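Local coordinates for hydrogenase-specific maturation endopeptidase (Thermococcus kodakarensis, PDB 5IJA), which probably acts as an endopeptidase that completes maturation of [NiFe] hydrogenase by trimming the C-terminal tail from its large-subunit precursor, at residues V3-L8 with Y31-V36; K14-G19 with I56-S61; L20-I25 with A134-A139; R52-D57 with H113-V118. All blocks are in the same frame, centred on the assembly; numbering follows the deposited sequence.

Interaction 1: residues V3-L8 with Y31-V36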
# COMPACT_ATOMS: atom_id res chain seq x y z
N VAL A 3 4.41 6.16 -12.63
CA VAL A 3 4.05 5.78 -11.27
C VAL A 3 3.80 4.29 -11.17
O VAL A 3 3.16 3.70 -12.05
CB VAL A 3 2.80 6.59 -10.80
CG1 VAL A 3 2.49 6.32 -9.33
CG2 VAL A 3 3.03 8.08 -11.02
N LEU A 4 4.34 3.66 -10.13
CA LEU A 4 4.07 2.24 -9.87
C LEU A 4 3.29 2.10 -8.57
O LEU A 4 3.65 2.71 -7.57
CB LEU A 4 5.37 1.44 -9.80
CG LEU A 4 5.31 -0.02 -9.32
CD1 LEU A 4 4.42 -0.90 -10.20
CD2 LEU A 4 6.71 -0.59 -9.26
N ILE A 5 2.22 1.32 -8.59
CA ILE A 5 1.42 1.10 -7.39
C ILE A 5 1.73 -0.27 -6.82
O ILE A 5 1.72 -1.25 -7.55
CB ILE A 5 -0.08 1.25 -7.70
CG1 ILE A 5 -0.38 2.70 -8.10
CG2 ILE A 5 -0.92 0.80 -6.52
CD1 ILE A 5 -1.72 2.89 -8.76
N LEU A 6 2.07 -0.33 -5.53
CA LEU A 6 2.33 -1.59 -4.85
C LEU A 6 1.20 -1.89 -3.89
O LEU A 6 0.99 -1.16 -2.94
CB LEU A 6 3.64 -1.53 -4.07
CG LEU A 6 4.91 -1.14 -4.83
CD1 LEU A 6 6.11 -1.26 -3.90
CD2 LEU A 6 5.06 -2.01 -6.07
N ALA A 7 0.45 -2.96 -4.16
CA ALA A 7 -0.65 -3.33 -3.28
C ALA A 7 -0.19 -4.42 -2.33
O ALA A 7 0.29 -5.46 -2.78
CB ALA A 7 -1.85 -3.80 -4.09
N LEU A 8 -0.36 -4.17 -1.03
CA LEU A 8 0.09 -5.08 0.02
C LEU A 8 -1.11 -5.62 0.74
O LEU A 8 -2.18 -5.01 0.71
CB LEU A 8 1.01 -4.39 1.04
CG LEU A 8 2.13 -3.43 0.64
CD1 LEU A 8 3.12 -3.22 1.77
CD2 LEU A 8 2.84 -3.88 -0.61
N TYR A 31 -3.99 1.24 -14.49
CA TYR A 31 -2.78 1.69 -13.82
C TYR A 31 -1.77 0.58 -13.68
O TYR A 31 -2.12 -0.61 -13.70
CB TYR A 31 -3.10 2.25 -12.44
CG TYR A 31 -3.88 3.54 -12.48
CD1 TYR A 31 -3.22 4.77 -12.54
CD2 TYR A 31 -5.27 3.53 -12.48
CE1 TYR A 31 -3.94 5.95 -12.58
CE2 TYR A 31 -5.98 4.71 -12.52
CZ TYR A 31 -5.32 5.91 -12.57
OH TYR A 31 -6.05 7.07 -12.61
N ASN A 32 -0.50 0.96 -13.51
CA ASN A 32 0.56 -0.01 -13.33
C ASN A 32 0.57 -0.47 -11.88
O ASN A 32 1.11 0.23 -11.01
CB ASN A 32 1.91 0.60 -13.74
CG ASN A 32 3.06 -0.39 -13.62
OD1 ASN A 32 2.87 -1.57 -13.33
ND2 ASN A 32 4.27 0.11 -13.85
N VAL A 33 -0.03 -1.62 -11.64
CA VAL A 33 -0.16 -2.17 -10.29
C VAL A 33 0.57 -3.49 -10.12
O VAL A 33 0.35 -4.44 -10.87
CB VAL A 33 -1.64 -2.40 -9.92
CG1 VAL A 33 -1.76 -3.00 -8.52
CG2 VAL A 33 -2.40 -1.10 -10.02
N LEU A 34 1.42 -3.56 -9.11
CA LEU A 34 2.03 -4.83 -8.74
C LEU A 34 1.39 -5.34 -7.46
O LEU A 34 1.42 -4.66 -6.43
CB LEU A 34 3.55 -4.72 -8.53
CG LEU A 34 4.20 -6.01 -8.00
CD1 LEU A 34 4.21 -7.12 -9.07
CD2 LEU A 34 5.62 -5.77 -7.44
N GLU A 35 0.82 -6.54 -7.52
CA GLU A 35 0.29 -7.10 -6.30
C GLU A 35 1.43 -7.76 -5.52
O GLU A 35 1.88 -8.87 -5.83
CB GLU A 35 -0.85 -8.08 -6.60
CG GLU A 35 -1.69 -8.40 -5.37
CD GLU A 35 -2.94 -9.22 -5.69
OE1 GLU A 35 -3.77 -8.78 -6.52
OE2 GLU A 35 -3.09 -10.30 -5.09
N VAL A 36 1.92 -7.05 -4.52
CA VAL A 36 3.04 -7.54 -3.72
C VAL A 36 2.55 -8.56 -2.70
O VAL A 36 3.20 -9.56 -2.44
CB VAL A 36 3.75 -6.38 -2.99
CG1 VAL A 36 4.72 -6.90 -1.94
CG2 VAL A 36 4.44 -5.47 -4.00
O HOH W 1 0.28 3.64 -12.76
O HOH W 2 4.32 2.63 -14.64

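Interaction 2: residues K14-G19 with I56-S61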
# COMPACT_ATOMS: atom_id res chain seq x y z
N LYS A 14 -9.86 -10.82 5.51
CA LYS A 14 -10.92 -9.80 5.48
C LYS A 14 -10.39 -8.43 5.09
O LYS A 14 -9.99 -8.22 3.95
CB LYS A 14 -11.64 -9.72 6.83
CG LYS A 14 -12.68 -10.80 7.04
CD LYS A 14 -13.52 -10.52 8.28
CE LYS A 14 -14.61 -11.56 8.49
NZ LYS A 14 -15.25 -11.96 7.20
N ASP A 15 -10.40 -7.52 6.05
CA ASP A 15 -9.95 -6.16 5.81
C ASP A 15 -8.45 -6.09 5.55
O ASP A 15 -7.96 -5.09 5.04
CB ASP A 15 -10.33 -5.25 6.98
CG ASP A 15 -11.84 -5.06 7.11
OD1 ASP A 15 -12.57 -5.42 6.17
OD2 ASP A 15 -12.29 -4.55 8.16
N ASP A 16 -7.72 -7.16 5.87
CA ASP A 16 -6.29 -7.17 5.56
C ASP A 16 -6.05 -7.35 4.06
O ASP A 16 -4.90 -7.33 3.60
CB ASP A 16 -5.55 -8.25 6.37
CG ASP A 16 -4.71 -7.66 7.50
OD1 ASP A 16 -4.52 -6.43 7.57
OD2 ASP A 16 -4.22 -8.45 8.34
N GLY A 17 -7.12 -7.48 3.29
CA GLY A 17 -7.02 -7.46 1.84
C GLY A 17 -7.44 -6.13 1.22
O GLY A 17 -7.63 -6.04 0.00
N ALA A 18 -7.61 -5.10 2.04
CA ALA A 18 -8.12 -3.82 1.53
C ALA A 18 -7.17 -3.24 0.48
O ALA A 18 -7.59 -2.76 -0.58
CB ALA A 18 -8.31 -2.86 2.65
N GLY A 19 -5.87 -3.30 0.78
CA GLY A 19 -4.85 -2.85 -0.16
C GLY A 19 -4.91 -3.55 -1.49
O GLY A 19 -4.78 -2.91 -2.54
N ILE A 56 -0.09 0.79 -1.07
CA ILE A 56 -1.41 0.76 -0.49
C ILE A 56 -1.53 -0.46 0.40
O ILE A 56 -1.27 -1.54 -0.02
CB ILE A 56 -2.53 0.74 -1.54
CG1 ILE A 56 -2.34 1.80 -2.59
CG2 ILE A 56 -3.87 0.97 -0.88
CD1 ILE A 56 -3.49 1.95 -3.54
N ASP A 57 -1.92 -0.24 1.63
CA ASP A 57 -1.94 -1.27 2.64
C ASP A 57 -3.08 -1.15 3.64
O ASP A 57 -3.53 -0.09 3.92
CB ASP A 57 -0.62 -1.22 3.39
CG ASP A 57 -0.34 -2.47 4.19
OD1 ASP A 57 -1.07 -3.44 4.07
OD2 ASP A 57 0.61 -2.46 4.96
N ALA A 58 -3.49 -2.29 4.18
CA ALA A 58 -4.36 -2.34 5.35
C ALA A 58 -3.55 -2.04 6.60
O ALA A 58 -2.43 -2.52 6.74
CB ALA A 58 -5.02 -3.69 5.46
N ILE A 59 -4.10 -1.23 7.51
CA ILE A 59 -3.38 -0.86 8.73
C ILE A 59 -4.26 -0.95 9.97
O ILE A 59 -5.48 -0.98 9.86
CB ILE A 59 -2.81 0.56 8.66
CG1 ILE A 59 -3.94 1.60 8.65
CG2 ILE A 59 -1.86 0.71 7.47
CD1 ILE A 59 -3.49 3.02 8.86
N LEU A 60 -3.63 -1.00 11.13
CA LEU A 60 -4.35 -0.91 12.40
C LEU A 60 -3.98 0.39 13.08
O LEU A 60 -2.81 0.74 13.20
CB LEU A 60 -4.03 -2.10 13.32
CG LEU A 60 -4.46 -3.49 12.86
CD1 LEU A 60 -4.18 -4.55 13.92
CD2 LEU A 60 -5.93 -3.51 12.46
N SER A 61 -5.00 1.11 13.52
CA SER A 61 -4.80 2.33 14.27
C SER A 61 -5.86 2.44 15.35
O SER A 61 -6.91 1.78 15.28
CB SER A 61 -4.84 3.54 13.35
OG SER A 61 -4.72 4.75 14.08
O HOH W 3 -4.26 -4.86 2.40

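Interaction 3: residues L20-I25 with A134-A139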
# COMPACT_ATOMS: atom_id res chain seq x y z
N LEU A 20 -5.12 -4.87 -1.47
CA LEU A 20 -5.19 -5.66 -2.69
C LEU A 20 -6.43 -5.30 -3.49
O LEU A 20 -6.39 -5.22 -4.72
CB LEU A 20 -5.17 -7.17 -2.38
CG LEU A 20 -3.99 -7.70 -1.56
CD1 LEU A 20 -4.05 -9.22 -1.42
CD2 LEU A 20 -2.66 -7.29 -2.19
N LYS A 21 -7.55 -5.05 -2.80
CA LYS A 21 -8.79 -4.73 -3.48
C LYS A 21 -8.68 -3.37 -4.17
O LYS A 21 -9.10 -3.19 -5.31
CB LYS A 21 -9.97 -4.74 -2.50
CG LYS A 21 -10.80 -6.03 -2.54
CD LYS A 21 -10.39 -7.02 -1.45
CE LYS A 21 -11.32 -8.25 -1.44
NZ LYS A 21 -11.09 -9.15 -0.27
N ALA A 22 -8.09 -2.41 -3.47
CA ALA A 22 -7.80 -1.11 -4.07
C ALA A 22 -6.89 -1.27 -5.29
O ALA A 22 -7.14 -0.69 -6.35
CB ALA A 22 -7.18 -0.21 -3.05
N GLY A 23 -5.86 -2.10 -5.15
CA GLY A 23 -4.97 -2.40 -6.27
C GLY A 23 -5.67 -3.00 -7.49
O GLY A 23 -5.45 -2.59 -8.63
N ARG A 24 -6.53 -3.98 -7.24
CA ARG A 24 -7.28 -4.59 -8.33
C ARG A 24 -8.18 -3.57 -9.03
O ARG A 24 -8.27 -3.56 -10.25
CB ARG A 24 -8.11 -5.77 -7.82
CG ARG A 24 -7.24 -6.92 -7.34
CD ARG A 24 -7.98 -8.24 -7.28
NE ARG A 24 -7.17 -9.26 -6.63
CZ ARG A 24 -7.38 -9.70 -5.40
NH1 ARG A 24 -8.40 -9.22 -4.69
NH2 ARG A 24 -6.58 -10.61 -4.87
N ILE A 25 -8.82 -2.68 -8.27
CA ILE A 25 -9.62 -1.62 -8.88
C ILE A 25 -8.76 -0.73 -9.76
O ILE A 25 -9.14 -0.39 -10.88
CB ILE A 25 -10.32 -0.74 -7.83
CG1 ILE A 25 -11.37 -1.53 -7.05
CG2 ILE A 25 -11.00 0.45 -8.48
CD1 ILE A 25 -11.95 -0.76 -5.87
N ALA A 134 -15.76 1.64 1.91
CA ALA A 134 -15.70 3.09 1.79
C ALA A 134 -14.25 3.57 1.76
O ALA A 134 -13.89 4.44 0.96
CB ALA A 134 -16.45 3.74 2.93
N GLY A 135 -13.43 2.99 2.63
CA GLY A 135 -12.01 3.29 2.66
C GLY A 135 -11.31 2.93 1.36
O GLY A 135 -10.49 3.69 0.88
N VAL A 136 -11.63 1.77 0.78
CA VAL A 136 -11.02 1.37 -0.49
C VAL A 136 -11.30 2.40 -1.58
O VAL A 136 -10.43 2.75 -2.38
CB VAL A 136 -11.52 -0.01 -0.95
CG1 VAL A 136 -11.06 -0.30 -2.38
CG2 VAL A 136 -11.05 -1.08 0.01
N GLN A 137 -12.53 2.90 -1.59
CA GLN A 137 -12.91 3.92 -2.55
C GLN A 137 -12.07 5.18 -2.42
O GLN A 137 -11.57 5.72 -3.41
CB GLN A 137 -14.40 4.24 -2.39
CG GLN A 137 -15.29 3.06 -2.78
CD GLN A 137 -15.10 2.66 -4.23
OE1 GLN A 137 -15.07 3.51 -5.12
NE2 GLN A 137 -14.96 1.36 -4.48
N LYS A 138 -11.86 5.64 -1.19
CA LYS A 138 -11.07 6.86 -1.02
C LYS A 138 -9.58 6.60 -1.26
O LYS A 138 -8.88 7.49 -1.75
CB LYS A 138 -11.28 7.49 0.35
CG LYS A 138 -11.09 9.01 0.28
CD LYS A 138 -11.98 9.78 1.24
CE LYS A 138 -11.95 11.28 0.89
NZ LYS A 138 -12.25 12.19 2.04
N ALA A 139 -9.09 5.41 -0.92
CA ALA A 139 -7.71 5.05 -1.24
C ALA A 139 -7.48 5.08 -2.75
O ALA A 139 -6.45 5.56 -3.22
CB ALA A 139 -7.36 3.68 -0.68

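Interaction 4: residues R52-D57 with H113-V118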
# COMPACT_ATOMS: atom_id res chain seq x y z
N ARG A 52 7.85 7.41 -9.11
CA ARG A 52 6.95 7.51 -7.97
C ARG A 52 6.41 6.13 -7.66
O ARG A 52 6.03 5.39 -8.58
CB ARG A 52 5.80 8.48 -8.26
CG ARG A 52 4.87 8.72 -7.07
CD ARG A 52 3.85 9.82 -7.41
NE ARG A 52 4.54 11.08 -7.68
CZ ARG A 52 4.02 12.10 -8.36
NH1 ARG A 52 2.80 12.02 -8.86
NH2 ARG A 52 4.73 13.21 -8.55
N ILE A 53 6.43 5.77 -6.38
CA ILE A 53 5.87 4.49 -5.91
C ILE A 53 4.75 4.76 -4.92
O ILE A 53 4.95 5.47 -3.93
CB ILE A 53 6.93 3.64 -5.21
CG1 ILE A 53 8.16 3.40 -6.10
CG2 ILE A 53 6.35 2.31 -4.75
CD1 ILE A 53 7.87 2.66 -7.35
N VAL A 54 3.58 4.18 -5.15
CA VAL A 54 2.46 4.39 -4.25
C VAL A 54 2.10 3.06 -3.59
O VAL A 54 1.61 2.16 -4.25
CB VAL A 54 1.26 4.91 -5.01
CG1 VAL A 54 0.07 4.98 -4.08
CG2 VAL A 54 1.59 6.27 -5.62
N ILE A 55 2.36 2.96 -2.29
CA ILE A 55 2.10 1.73 -1.53
C ILE A 55 0.72 1.81 -0.91
O ILE A 55 0.38 2.82 -0.30
CB ILE A 55 3.18 1.53 -0.46
CG1 ILE A 55 4.52 1.31 -1.14
CG2 ILE A 55 2.86 0.34 0.45
CD1 ILE A 55 5.67 1.53 -0.21
N ILE A 56 -0.09 0.79 -1.07
CA ILE A 56 -1.41 0.76 -0.49
C ILE A 56 -1.53 -0.46 0.40
O ILE A 56 -1.27 -1.54 -0.02
CB ILE A 56 -2.53 0.74 -1.54
CG1 ILE A 56 -2.34 1.80 -2.59
CG2 ILE A 56 -3.87 0.97 -0.88
CD1 ILE A 56 -3.49 1.95 -3.54
N ASP A 57 -1.92 -0.24 1.63
CA ASP A 57 -1.94 -1.27 2.64
C ASP A 57 -3.08 -1.15 3.64
O ASP A 57 -3.53 -0.09 3.92
CB ASP A 57 -0.62 -1.22 3.39
CG ASP A 57 -0.34 -2.47 4.19
OD1 ASP A 57 -1.07 -3.44 4.07
OD2 ASP A 57 0.61 -2.46 4.96
N HIS A 113 5.09 7.03 -1.57
CA HIS A 113 3.83 7.40 -0.94
C HIS A 113 3.22 6.18 -0.28
O HIS A 113 3.33 5.07 -0.80
CB HIS A 113 2.85 7.96 -1.98
CG HIS A 113 3.22 9.32 -2.49
ND1 HIS A 113 2.63 10.47 -2.01
CD2 HIS A 113 4.11 9.72 -3.42
CE1 HIS A 113 3.15 11.52 -2.62
NE2 HIS A 113 4.04 11.09 -3.49
N PHE A 114 2.56 6.40 0.86
CA PHE A 114 1.94 5.30 1.61
C PHE A 114 0.49 5.68 1.84
O PHE A 114 0.19 6.72 2.41
CB PHE A 114 2.65 5.05 2.96
CG PHE A 114 2.03 3.95 3.77
CD1 PHE A 114 0.99 4.21 4.65
CD2 PHE A 114 2.48 2.64 3.65
CE1 PHE A 114 0.40 3.19 5.38
CE2 PHE A 114 1.90 1.61 4.39
CZ PHE A 114 0.86 1.89 5.26
N ILE A 115 -0.41 4.80 1.40
CA ILE A 115 -1.82 4.95 1.67
C ILE A 115 -2.24 3.81 2.56
O ILE A 115 -2.11 2.64 2.18
CB ILE A 115 -2.65 4.93 0.37
CG1 ILE A 115 -2.11 5.99 -0.59
CG2 ILE A 115 -4.13 5.17 0.70
CD1 ILE A 115 -2.79 5.93 -2.00
N GLY A 116 -2.72 4.14 3.76
CA GLY A 116 -3.15 3.13 4.71
C GLY A 116 -4.65 3.14 4.92
O GLY A 116 -5.25 4.20 5.11
N ILE A 117 -5.26 1.96 4.87
CA ILE A 117 -6.70 1.83 5.05
C ILE A 117 -6.96 1.15 6.38
O ILE A 117 -6.58 -0.01 6.57
CB ILE A 117 -7.34 1.02 3.91
CG1 ILE A 117 -7.03 1.67 2.55
CG2 ILE A 117 -8.85 0.89 4.11
CD1 ILE A 117 -7.23 0.73 1.37
N VAL A 118 -7.60 1.87 7.30
CA VAL A 118 -7.75 1.37 8.66
C VAL A 118 -8.77 0.24 8.71
O VAL A 118 -9.95 0.43 8.42
CB VAL A 118 -8.15 2.50 9.65
CG1 VAL A 118 -8.40 1.92 11.03
CG2 VAL A 118 -7.07 3.56 9.71

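Interaction 1: residues V3-L8 with Y31-V36
Ile5 N bonds to Asn32 O at 2.9 Å and Ile5 O takes Leu34 N at 2.8 Å, the opening rungs of a parallel ladder. It joins the two strands of a beta-alpha-beta unit whose connecting helix is 18-28. Ala7 continues the ladder with its N on Leu34 O and its O on Val36 N; that last bond is bent, 133° at the hydrogen. On one face of the sheet Leu6 CD2 meets Leu34 CB at 4.0 Å, and Leu8 runs side by side with Val36, CD2 to CB 3.6 Å. On the other, Ile5 CB lies against Val33 CG2, with Leu26 of helix 18-28 over both residues. Asn32 has CG anti to its backbone N (chi1 -178°), which sets the amide against Leu4 CD1, 3.6 Å from OD1. His46 NE2 holds OD1, while ND2 donates to a water that in turn donates to Val3 O. An alanine in place of Asn32 would probably leave His46 without this partner, break the water link from the amide to Val3 and open a gap beside Leu4. A second water accepts from Asn32 N at 2.9 Å and donates to Val3 O at 3.0 Å.

Interaction 2: residues K14-G19 with I56-S61
Gly19, in the first turn of helix 18-28, brings its CA to 3.8 Å from Ile56 O, and the chain of 14-19 runs beside residues 56-58 with Asp16 next to Ala58 and Gly19 next to Asp57. The lack of a side chain at Gly19 matters: a CB there would stand about 2.7 Å from Ile56 O, a clash. Ile56 keeps CG1 beside its backbone N (chi1 -49°), which leaves CG2 to pack on Gly19 CA at 4.0 Å. Further along, Ala58 points its methyl into the turn ahead of the helix. Its CB lies 3.3 Å from Asp15 O and 3.5 Å from Asp16 OD1, with Ala18 CB a looser neighbour. Asp15 O accepts from Ala18 N, tying the 3-10 turn at 15-16 to the helix start, where Gly17 is the N-cap. Both aspartates are fixed from outside: Asp15 carboxylate oxygens accept from the backbone N of Lys120, Glu121 and Ser129, and Asp16 OD1 is hydrogen-bonded to His89 NE2. A single water links the backbones, donating to Asp16 O and accepting from Gly19 N at 2.8 Å, and weakly from Ala58 N at 3.2 Å. Asp16 OD1 and Asp57 OD1 stand 5.8 Å apart, not in contact; with His89 alongside, this grouping is consistent with the metal-recognition site of HybD-type relatives, although no metal is present here.

Interaction 3: residues L20-I25 with A134-A139
Val136 sets CG1 anti to its backbone N (chi1 170°) and Ile25 sets its own CG1 anti to the carbonyl carbon (chi1 -66°); the extended second torsion of Ile25 then carries CD1 on to Val136 CG1, 3.6 Å away. The contact joins helices 18-28 and 130-146, which lie on the same face of the central sheet in an alpha/beta/alpha sandwich. Their short segments cross at -49° with axes 9.2 Å apart at closest approach. Val136 carries most of the contact. Its CG1 methyl reaches the backbone of the other helix, 3.8 Å from Ala22 CA and 3.9 Å from Ala22 CB, and the small alanine side chain probably allows this approach. Lys21 C is a more distant neighbour of the same methyl, at 4.3 Å. Lys21 starts out toward helix 130-146, then turns away to put NZ on Met126 O. Around this centre, Leu128 from a loop touches both Lys21 and Val136, and Val140, on the next turn of helix 130-146, packs against Ala22 and Ile25. Ala139 rests on Ile115 and Ile117 of the sheet. The outer side of the contact is made by Gln137, whose CB points away from helix 18-28. Its chain bends at chi2 and comes back, crossing Ile25 at about a right angle and leaving NE2 3.9 Å from Ile25 CD1.

Interaction 4: residues R52-D57 with H113-V118
His113 N donates to Ile53 O at 2.8 Å and Ile55 N to His113 O at 2.8 Å, the first of five backbone hydrogen bonds of a parallel pairing. Ile115 N to Ile55 O, Asp57 N to Ile115 O and Ile117 N to Asp57 O complete it. CA-H...O contacts run between the rungs, among them Gly116 CA to Asp57 O at 3.3 Å.

Apolar packing occupies both faces. On the face turned to helices 18-28 and 130-146, the Ile115 and Val54 side chains cross, CD1 to CG1 3.7 Å, and Ile117 CD1 meets Ile56 CG2. On the other face Phe114, with CG anti to its backbone N (chi1 179°), has CD2 near Ile55 CG2 and its CE2 and CZ both 3.9 Å from Asp57 CB. Gly116 lies beside the same ring, and a CB there would come within 2.9 Å of Phe114 CE1. These are neighbouring inner strands of the mostly parallel sheet in the alpha/beta/alpha sandwich, with strand 3-8 beyond one and the antiparallel edge strand 69-73 beyond the other.

A polar pair, Arg52 and His113, meets at the first residues of the two segments. Arg52 lays its aliphatic part obliquely against His113, CG 3.9 Å from CD2, with guanidinium and imidazole planes 69° apart. His113 is fixed by hydrogen bonds at both ring nitrogens, NE2 with Glu111 OE2 and ND1 with His71 NE2, which would hold its rotation. Arg52 NH1 hydrogen-bonds to the carbonyl O of Leu146, the last residue of helix 130-146.

Interactions 1 and 4 are stitched into one sheet because strands 3-8 and 52-59 are neighbours: Leu4 O to Val54 N is 2.8 Å and Leu6 O to Ile56 N 2.9 Å. Interaction 2 shares Ile56 and Asp57 with interaction 4, and Ile59 N lies 2.9 Å from Ile117 O, carrying the pairing one step on. Interaction 3 rests on that sheet, with Ala139 CB 3.6 Å from Ile117 CD1 and Ala22 CB 4.1 Å from Ile56 CG2. Interaction 1 meets interaction 2 where Leu8 CB packs 3.8 Å from Asp57 OD1. Asp16 and Asp57 lie toward the carboxyl ends of the parallel strands, probably where relatives have their metal-recognition cleft, though no metal is modelled here.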